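Local coordinates for protein malonyl CoA-ACP transacylase (Xanthomonas oryzae pv. oryzae, PDB 3K89) that probably transfers the malonyl group from malonyl-CoA to holo-acyl carrier protein, the step that supplies malonyl-ACP for bacterial fatty acid synthesis, at residues Ala7-Gly12 / Thr272-Cys277; Val257-Cys262 / Gly285-Ile290. All blocks are in the same frame, centred on the assembly; numbering follows the deposited sequence.

Overall arrangement
From the N terminus the chain soon enters strand 6-10, and interaction 1 pairs this strand with 273-276, closing a loop of some 260 residues within the parallel sheet of the acyl transferase fold. Interaction 2 closes a much shorter excursion, from the start of helix 259-268 through strand 273-276 to helix 282-290. The two cross rather than nest, since Thr272-Cys277 lies between Val257-Cys262 and Gly285-Ile290 along the chain. They also touch: Trp259 CH2 packs on Val9 CG1 at 3.7 Å, and Ile287 CD1 meets Ile274 CG2. Helices 259-268 and 282-290 therefore pack together against one face of the sheet to which interaction 1 belongs.

Interaction 1 (Ala7-Gly12 / Thr272-Cys277); sequences AFVFPG and TRIAEC
Phe8 and Ala275 meet at the apolar centre of two neighbouring parallel strands, 6-10 and 273-276, in the five-stranded parallel sheet of the acyl transferase fold. Ala275 CB sits over one face of the Phe8 ring, 3.8 Å from its centroid and offset toward the rim, a CH-pi contact. Beside it, Cys277 SG lies anti to its backbone N (chi1 -170°), which carries the sulfur between two rings: at the edge of Phe8 and oblique to Phe10, 4.8 Å from the Phe8 centroid. Phe10 CE2 also rests 3.6 Å from Cys277 CB, while the ring reaches Thr99 and Ala100 of the helix that follows the predicted nucleophile Ser94. On the other face of the sheet, Val9 crosses Ile274 obliquely, CG1 and CG2 of Val9 each 3.7 Å from Ile274 CG2.

Four backbone bonds alternate along the ladder: Ala7 N to Arg273 O, Ala275 N to Ala7 O, Val9 N to Ala275 O and Cys277 N to Val9 O, the last 2.8 Å long and nearly straight (173° at the hydrogen). Beyond it, Cys277 O is buried against Phe10 CD2 (3.3 Å) and Pro11 CD, with no polar partner in the model. Glu276 extends its carboxylate toward helix 282-290, where Ser284 OG bonds OE1 and Leu283 N bonds OE2; Pro11 CB touches that same OE2 at 3.9 Å.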
# COMPACT_ATOMS: atom_id res chain seq x y z
N ALA A 7 9.61 10.54 -7.97
CA ALA A 7 8.62 9.46 -7.98
C ALA A 7 7.51 9.78 -6.98
O ALA A 7 7.72 10.56 -6.04
CB ALA A 7 9.27 8.12 -7.62
N PHE A 8 6.34 9.20 -7.20
CA PHE A 8 5.24 9.27 -6.23
C PHE A 8 5.01 7.85 -5.71
O PHE A 8 5.07 6.89 -6.50
CB PHE A 8 3.96 9.77 -6.88
CG PHE A 8 3.76 11.26 -6.78
CD1 PHE A 8 4.83 12.13 -7.01
CD2 PHE A 8 2.50 11.78 -6.52
CE1 PHE A 8 4.62 13.51 -6.93
CE2 PHE A 8 2.29 13.16 -6.44
CZ PHE A 8 3.35 14.02 -6.65
N VAL A 9 4.76 7.74 -4.41
CA VAL A 9 4.40 6.45 -3.78
C VAL A 9 3.06 6.61 -3.07
O VAL A 9 2.76 7.68 -2.56
CB VAL A 9 5.48 5.89 -2.80
CG1 VAL A 9 6.79 5.56 -3.56
CG2 VAL A 9 5.75 6.84 -1.63
N PHE A 10 2.27 5.52 -3.04
CA PHE A 10 0.92 5.60 -2.49
C PHE A 10 0.77 4.64 -1.33
O PHE A 10 1.19 3.49 -1.42
CB PHE A 10 -0.10 5.28 -3.59
CG PHE A 10 -0.01 6.21 -4.77
CD1 PHE A 10 0.90 5.95 -5.81
CD2 PHE A 10 -0.79 7.37 -4.82
CE1 PHE A 10 1.01 6.86 -6.91
CE2 PHE A 10 -0.71 8.26 -5.91
CZ PHE A 10 0.20 8.01 -6.95
N PRO A 11 0.21 5.13 -0.21
CA PRO A 11 0.12 4.31 1.00
C PRO A 11 -0.99 3.26 0.98
O PRO A 11 -1.92 3.33 0.19
CB PRO A 11 -0.17 5.34 2.09
CG PRO A 11 -0.97 6.37 1.38
CD PRO A 11 -0.31 6.49 0.01
N GLY A 12 -0.87 2.31 1.91
CA GLY A 12 -1.84 1.23 1.99
C GLY A 12 -2.32 1.06 3.42
O GLY A 12 -2.18 1.97 4.25
N THR A 272 15.56 10.78 -6.90
CA THR A 272 16.14 11.43 -5.72
C THR A 272 15.08 12.08 -4.83
O THR A 272 15.36 12.48 -3.69
CB THR A 272 17.16 12.53 -6.12
OG1 THR A 272 16.47 13.60 -6.78
CG2 THR A 272 18.24 11.98 -7.03
N ARG A 273 13.86 12.22 -5.36
CA ARG A 273 12.77 12.88 -4.65
C ARG A 273 11.55 11.99 -4.71
O ARG A 273 11.19 11.54 -5.78
CB ARG A 273 12.43 14.23 -5.29
CG ARG A 273 13.57 15.25 -5.36
CD ARG A 273 13.19 16.37 -6.33
NE ARG A 273 13.99 17.58 -6.13
CZ ARG A 273 13.80 18.72 -6.78
NH1 ARG A 273 12.84 18.84 -7.69
NH2 ARG A 273 14.57 19.77 -6.52
N ILE A 274 10.91 11.75 -3.57
CA ILE A 274 9.71 10.91 -3.54
C ILE A 274 8.61 11.57 -2.73
O ILE A 274 8.80 11.93 -1.56
CB ILE A 274 10.02 9.49 -2.97
CG1 ILE A 274 11.14 8.80 -3.76
CG2 ILE A 274 8.75 8.62 -2.97
CD1 ILE A 274 11.56 7.44 -3.23
N ALA A 275 7.46 11.74 -3.36
CA ALA A 275 6.29 12.25 -2.63
C ALA A 275 5.43 11.09 -2.17
O ALA A 275 5.16 10.18 -2.95
CB ALA A 275 5.47 13.16 -3.51
N GLU A 276 4.99 11.15 -0.92
CA GLU A 276 4.00 10.19 -0.43
C GLU A 276 2.62 10.79 -0.69
O GLU A 276 2.19 11.75 -0.02
CB GLU A 276 4.23 9.87 1.06
CG GLU A 276 3.26 8.80 1.59
CD GLU A 276 3.68 8.19 2.92
OE1 GLU A 276 4.60 8.74 3.56
OE2 GLU A 276 3.13 7.14 3.29
N CYS A 277 1.92 10.22 -1.67
CA CYS A 277 0.71 10.83 -2.20
C CYS A 277 -0.53 10.18 -1.59
O CYS A 277 -1.13 9.29 -2.18
CB CYS A 277 0.70 10.71 -3.72
SG CYS A 277 -0.59 11.66 -4.52

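Interaction 2 (Val257-Cys262 / Gly285-Ile290)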
# COMPACT_ATOMS: atom_id res chain seq x y z
N VAL A 257 5.51 -8.28 0.03
CA VAL A 257 5.71 -6.95 -0.54
C VAL A 257 7.19 -6.61 -0.44
O VAL A 257 7.74 -6.54 0.65
CB VAL A 257 4.87 -5.89 0.21
CG1 VAL A 257 5.26 -4.45 -0.15
CG2 VAL A 257 3.40 -6.09 -0.09
N GLN A 258 7.83 -6.40 -1.59
CA GLN A 258 9.26 -6.06 -1.60
C GLN A 258 9.40 -4.54 -1.56
O GLN A 258 9.78 -3.91 -2.57
CB GLN A 258 9.93 -6.63 -2.88
CG GLN A 258 9.76 -8.17 -3.08
CD GLN A 258 10.51 -9.02 -2.07
OE1 GLN A 258 10.20 -10.21 -1.92
NE2 GLN A 258 11.51 -8.45 -1.40
N TRP A 259 9.03 -3.93 -0.43
CA TRP A 259 9.00 -2.47 -0.39
C TRP A 259 10.43 -1.90 -0.46
O TRP A 259 10.69 -0.98 -1.24
CB TRP A 259 8.21 -1.91 0.82
CG TRP A 259 8.10 -0.40 0.70
CD1 TRP A 259 8.69 0.56 1.51
CD2 TRP A 259 7.44 0.31 -0.35
NE1 TRP A 259 8.40 1.82 1.02
CE2 TRP A 259 7.62 1.69 -0.10
CE3 TRP A 259 6.67 -0.09 -1.46
CZ2 TRP A 259 7.09 2.69 -0.94
CZ3 TRP A 259 6.12 0.89 -2.28
CH2 TRP A 259 6.34 2.27 -2.02
N THR A 260 11.34 -2.49 0.31
CA THR A 260 12.76 -2.09 0.22
C THR A 260 13.24 -2.17 -1.21
O THR A 260 13.83 -1.21 -1.71
CB THR A 260 13.61 -2.94 1.16
OG1 THR A 260 13.19 -2.67 2.50
CG2 THR A 260 15.11 -2.57 1.05
N GLY A 261 12.94 -3.28 -1.88
CA GLY A 261 13.32 -3.49 -3.28
C GLY A 261 12.75 -2.45 -4.21
O GLY A 261 13.45 -1.96 -5.10
N CYS A 262 11.47 -2.09 -4.02
CA CYS A 262 10.85 -1.08 -4.87
C CYS A 262 11.53 0.28 -4.73
O CYS A 262 11.79 0.96 -5.71
CB CYS A 262 9.34 -0.94 -4.54
SG CYS A 262 8.34 -2.33 -5.14
N GLY A 285 8.66 7.42 6.16
CA GLY A 285 9.52 6.88 7.24
C GLY A 285 10.34 5.69 6.78
O GLY A 285 11.55 5.60 7.05
N LEU A 286 9.70 4.76 6.06
CA LEU A 286 10.41 3.60 5.50
C LEU A 286 11.50 4.01 4.52
O LEU A 286 12.61 3.47 4.57
CB LEU A 286 9.42 2.62 4.84
CG LEU A 286 8.33 2.08 5.78
CD1 LEU A 286 7.36 1.25 4.97
CD2 LEU A 286 8.96 1.22 6.91
N ILE A 287 11.17 4.94 3.64
CA ILE A 287 12.10 5.42 2.61
C ILE A 287 13.36 6.01 3.27
O ILE A 287 14.47 5.71 2.82
CB ILE A 287 11.43 6.43 1.66
CG1 ILE A 287 10.43 5.72 0.74
CG2 ILE A 287 12.48 7.13 0.78
CD1 ILE A 287 9.37 6.64 0.13
N LYS A 288 13.17 6.80 4.32
CA LYS A 288 14.31 7.41 5.05
C LYS A 288 15.23 6.36 5.65
O LYS A 288 16.44 6.60 5.81
CB LYS A 288 13.82 8.38 6.13
CG LYS A 288 13.08 9.61 5.58
CD LYS A 288 12.83 10.65 6.66
CE LYS A 288 11.38 11.15 6.65
NZ LYS A 288 10.79 11.35 5.29
N ARG A 289 14.67 5.20 6.00
CA ARG A 289 15.46 4.09 6.55
C ARG A 289 16.15 3.28 5.44
O ARG A 289 17.25 2.76 5.64
CB ARG A 289 14.59 3.20 7.45
CG ARG A 289 15.33 2.09 8.19
CD ARG A 289 16.32 2.63 9.23
NE ARG A 289 17.19 1.56 9.74
CZ ARG A 289 18.26 1.10 9.10
NH1 ARG A 289 18.60 1.60 7.92
NH2 ARG A 289 18.98 0.12 9.64
N ILE A 290 15.50 3.18 4.28
CA ILE A 290 16.03 2.42 3.15
C ILE A 290 17.22 3.14 2.49
O ILE A 290 18.25 2.52 2.20
CB ILE A 290 14.91 2.14 2.11
CG1 ILE A 290 13.86 1.20 2.71
CG2 ILE A 290 15.50 1.50 0.85
CD1 ILE A 290 12.47 1.30 2.04
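Thr260 and Ile290 bring the two backbones nearest each other, their CA atoms 6.3 Å apart, where the first turn of helix 259-268 faces the last turn of helix 282-290. Gln258, at the N-cap position, is the centre of an inverse gamma turn that leads from a weakly bonded strand at about 257-258 into the first helix, and Cys262 N bonds back to Gln258 O over 2.9 Å. Trp259 then carries its indole toward the second helix, CG anti to the backbone N (chi1 -174°). The pyrrole side does the touching: CD1 lies 3.8 Å from Leu286 CD1 and 3.9 Å from Ile290 CD1, both aliphatic chains crossing the indole at about a right angle. These two helices flank strand 273-276 in sequence and share one face of the parallel sheet, where Ile287 reaches Val9. The indole also meets the ring of His93, next to the predicted nucleophile Ser94, so this packing adjoins the probable active site. Ile290 CD1 reaches back to Thr260 CA at 3.9 Å, while its CG1 comes against Thr260 OG1, the two side chains crossing at a slant. Trp259 NE1 is buried without a polar partner in the model, with Leu286 CB 4.0 Å away.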